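PDB 5L2P: arylesterase from Sulfolobus solfataricus, which hydrolyses aromatic esters, p-nitrophenyl esters of fatty acids and organophosphates such as paraoxon. Local coordinates for residues Ile19-Phe22 / Thr23-Phe27. Sequence-based numbering, arbitrary orientation.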
ATOM      1  N   ILE A  19      11.553 -21.211 -21.095  1.00 72.06           N
ATOM      2  CA  ILE A  19      12.105 -20.589 -22.292  1.00 74.67           C
ATOM      3  C   ILE A  19      13.497 -20.031 -21.976  1.00 77.27           C
ATOM      4  O   ILE A  19      14.442 -20.267 -22.736  1.00 82.40           O
ATOM      5  CB  ILE A  19      11.203 -19.427 -22.777  1.00 74.02           C
ATOM      6  CG1 ILE A  19       9.806 -19.926 -23.196  1.00 72.24           C
ATOM      7  CG2 ILE A  19      11.892 -18.633 -23.886  1.00 78.00           C
ATOM      8  CD1 ILE A  19       8.769 -18.809 -23.252  1.00 70.00           C
ATOM      9  N   ILE A  20      13.609 -19.283 -20.867  1.00 74.63           N
ATOM     10  CA  ILE A  20      14.850 -18.615 -20.496  1.00 77.90           C
ATOM     11  C   ILE A  20      15.711 -19.520 -19.617  1.00 84.91           C
ATOM     12  O   ILE A  20      15.483 -19.610 -18.417  1.00 84.67           O
ATOM     13  CB  ILE A  20      14.619 -17.260 -19.785  1.00 74.53           C
ATOM     14  CG1 ILE A  20      13.779 -16.332 -20.674  1.00 73.39           C
ATOM     15  CG2 ILE A  20      15.955 -16.596 -19.484  1.00 76.88           C
ATOM     16  CD1 ILE A  20      13.417 -14.992 -20.071  1.00 70.69           C
ATOM     17  N   ASP A  21      16.686 -20.205 -20.220  1.00 86.08           N
ATOM     18  CA  ASP A  21      17.751 -20.796 -19.437  1.00 90.26           C
ATOM     19  C   ASP A  21      18.975 -20.948 -20.295  1.00 89.95           C
ATOM     20  O   ASP A  21      18.914 -21.445 -21.415  1.00 86.09           O
ATOM     21  CB  ASP A  21      17.354 -22.131 -18.810  1.00 95.37           C
ATOM     22  CG  ASP A  21      16.938 -23.165 -19.834  1.00 99.35           C
ATOM     23  OD1 ASP A  21      16.347 -22.753 -20.871  1.00103.06           O
ATOM     24  OD2 ASP A  21      17.180 -24.372 -19.573  1.00 97.72           O
ATOM     25  N   PHE A  22      20.094 -20.500 -19.741  1.00 90.78           N
ATOM     26  CA  PHE A  22      21.359 -20.471 -20.441  1.00 90.35           C
ATOM     27  C   PHE A  22      22.108 -21.818 -20.351  1.00 93.25           C
ATOM     28  O   PHE A  22      23.149 -21.983 -20.969  1.00 89.00           O
ATOM     29  CB  PHE A  22      22.184 -19.299 -19.910  1.00 89.86           C
ATOM     30  CG  PHE A  22      21.490 -17.961 -20.042  1.00 89.66           C
ATOM     31  CD1 PHE A  22      21.585 -17.221 -21.219  1.00 87.62           C
ATOM     32  CD2 PHE A  22      20.735 -17.435 -18.984  1.00 90.73           C
ATOM     33  CE1 PHE A  22      20.954 -15.979 -21.335  1.00 85.80           C
ATOM     34  CE2 PHE A  22      20.093 -16.206 -19.099  1.00 87.19           C
ATOM     35  CZ  PHE A  22      20.210 -15.469 -20.273  1.00 86.57           C
ATOM     36  N   THR A  23      21.560 -22.778 -19.599  1.00 97.73           N
ATOM     37  CA  THR A  23      22.041 -24.170 -19.598  1.00102.64           C
ATOM     38  C   THR A  23      21.852 -24.853 -20.959  1.00105.37           C
ATOM     39  O   THR A  23      22.741 -25.553 -21.438  1.00106.71           O
ATOM     40  CB  THR A  23      21.276 -25.036 -18.565  1.00103.82           C
ATOM     41  OG1 THR A  23      21.230 -24.360 -17.306  1.00106.95           O
ATOM     42  CG2 THR A  23      21.935 -26.416 -18.396  1.00105.17           C
ATOM     43  N   LYS A  24      20.687 -24.651 -21.570  1.00105.87           N
ATOM     44  CA  LYS A  24      20.319 -25.328 -22.803  1.00104.38           C
ATOM     45  C   LYS A  24      20.569 -24.432 -24.007  1.00100.14           C
ATOM     46  O   LYS A  24      21.227 -24.829 -24.950  1.00107.07           O
ATOM     47  CB  LYS A  24      18.843 -25.762 -22.733  1.00105.31           C
ATOM     48  CG  LYS A  24      18.289 -26.394 -23.997  1.00107.88           C
ATOM     49  CD  LYS A  24      19.016 -27.704 -24.325  1.00110.23           C
ATOM     50  CE  LYS A  24      18.539 -28.313 -25.634  1.00108.67           C
ATOM     51  NZ  LYS A  24      19.082 -29.681 -25.808  1.00109.08           N
ATOM     52  N   TYR A  25      20.057 -23.214 -23.960  1.00 97.73           N
ATOM     53  CA  TYR A  25      20.024 -22.337 -25.122  1.00 95.08           C
ATOM     54  C   TYR A  25      21.076 -21.234 -25.048  1.00 91.82           C
ATOM     55  O   TYR A  25      21.463 -20.799 -23.974  1.00 95.92           O
ATOM     56  CB  TYR A  25      18.638 -21.692 -25.236  1.00 94.55           C
ATOM     57  CG  TYR A  25      17.500 -22.691 -25.294  1.00 98.48           C
ATOM     58  CD1 TYR A  25      17.382 -23.590 -26.368  1.00102.07           C
ATOM     59  CD2 TYR A  25      16.536 -22.736 -24.289  1.00 98.55           C
ATOM     60  CE1 TYR A  25      16.336 -24.506 -26.432  1.00103.48           C
ATOM     61  CE2 TYR A  25      15.491 -23.643 -24.343  1.00103.00           C
ATOM     62  CZ  TYR A  25      15.392 -24.526 -25.412  1.00106.58           C
ATOM     63  OH  TYR A  25      14.353 -25.427 -25.459  1.00107.69           O
ATOM     64  N   GLN A  26      21.516 -20.771 -26.209  1.00 90.64           N
ATOM     65  CA  GLN A  26      22.420 -19.619 -26.324  1.00 88.77           C
ATOM     66  C   GLN A  26      21.557 -18.369 -26.309  1.00 85.29           C
ATOM     67  O   GLN A  26      20.320 -18.453 -26.484  1.00 80.35           O
ATOM     68  CB  GLN A  26      23.211 -19.678 -27.645  1.00 91.64           C
ATOM     69  CG  GLN A  26      23.810 -21.045 -27.977  1.00 95.81           C
ATOM     70  CD  GLN A  26      23.629 -21.443 -29.434  1.00 95.38           C
ATOM     71  OE1 GLN A  26      24.604 -21.676 -30.119  1.00 95.63           O
ATOM     72  NE2 GLN A  26      22.377 -21.520 -29.906  1.00 93.68           N
ATOM     73  N   PHE A  27      22.196 -17.209 -26.144  1.00 83.12           N
ATOM     74  CA  PHE A  27      21.462 -15.955 -26.006  1.00 78.83           C
ATOM     75  C   PHE A  27      20.597 -15.640 -27.226  1.00 77.18           C
ATOM     76  O   PHE A  27      19.436 -15.229 -27.092  1.00 79.61           O
ATOM     77  CB  PHE A  27      22.391 -14.776 -25.682  1.00 77.28           C
ATOM     78  CG  PHE A  27      21.672 -13.454 -25.621  1.00 76.21           C
ATOM     79  CD1 PHE A  27      20.772 -13.164 -24.593  1.00 78.39           C
ATOM     80  CD2 PHE A  27      21.859 -12.523 -26.602  1.00 74.90           C
ATOM     81  CE1 PHE A  27      20.084 -11.958 -24.556  1.00 77.58           C
ATOM     82  CE2 PHE A  27      21.193 -11.306 -26.567  1.00 78.48           C
ATOM     83  CZ  PHE A  27      20.293 -11.025 -25.550  1.00 77.25           C
TER
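D21 and Y25 meet obliquely at the turn that joins helix 5-17 to helix 27-39 in the N-terminal part of this GDXG-family α/β-hydrolase. The carboxylate of D21 stands at 78° to the phenol ring, and its OD1 comes within 3.4 Å of CD2 of Y25, a polar contact rather than a hydrogen bond. D21 gets there because its CG sits between the backbone N and the carbonyl carbon (chi1 59°), which lays the carboxylate along the flank of the loop. I19 O approaches Y25 CD2 as well, at 3.6 Å. K24 runs alongside D21 in the same direction; D21 OD2 lies 3.8 Å from CB of K24, while CG of K24 covers one face of the Y25 ring, 3.6 Å above its centre. An alanine in place of D21 removes the carboxylate, which would probably leave Y25 CD2 and K24 CB without their packing partner and the ring freer to turn. The backbone closes the turn with a weak bond from Y25 N to D21 O. The F22 side chain leaves the turn; its ring packs on I30 and meets Y212, which F27, the first residue of helix 27-39, also touches. These two phenylalanines touch edge to edge, CE1 of F22 lying 4.3 Å from CD1 of F27, and CA of F22 makes a C-H···O contact of 3.5 Å with the carbonyl O of Y25.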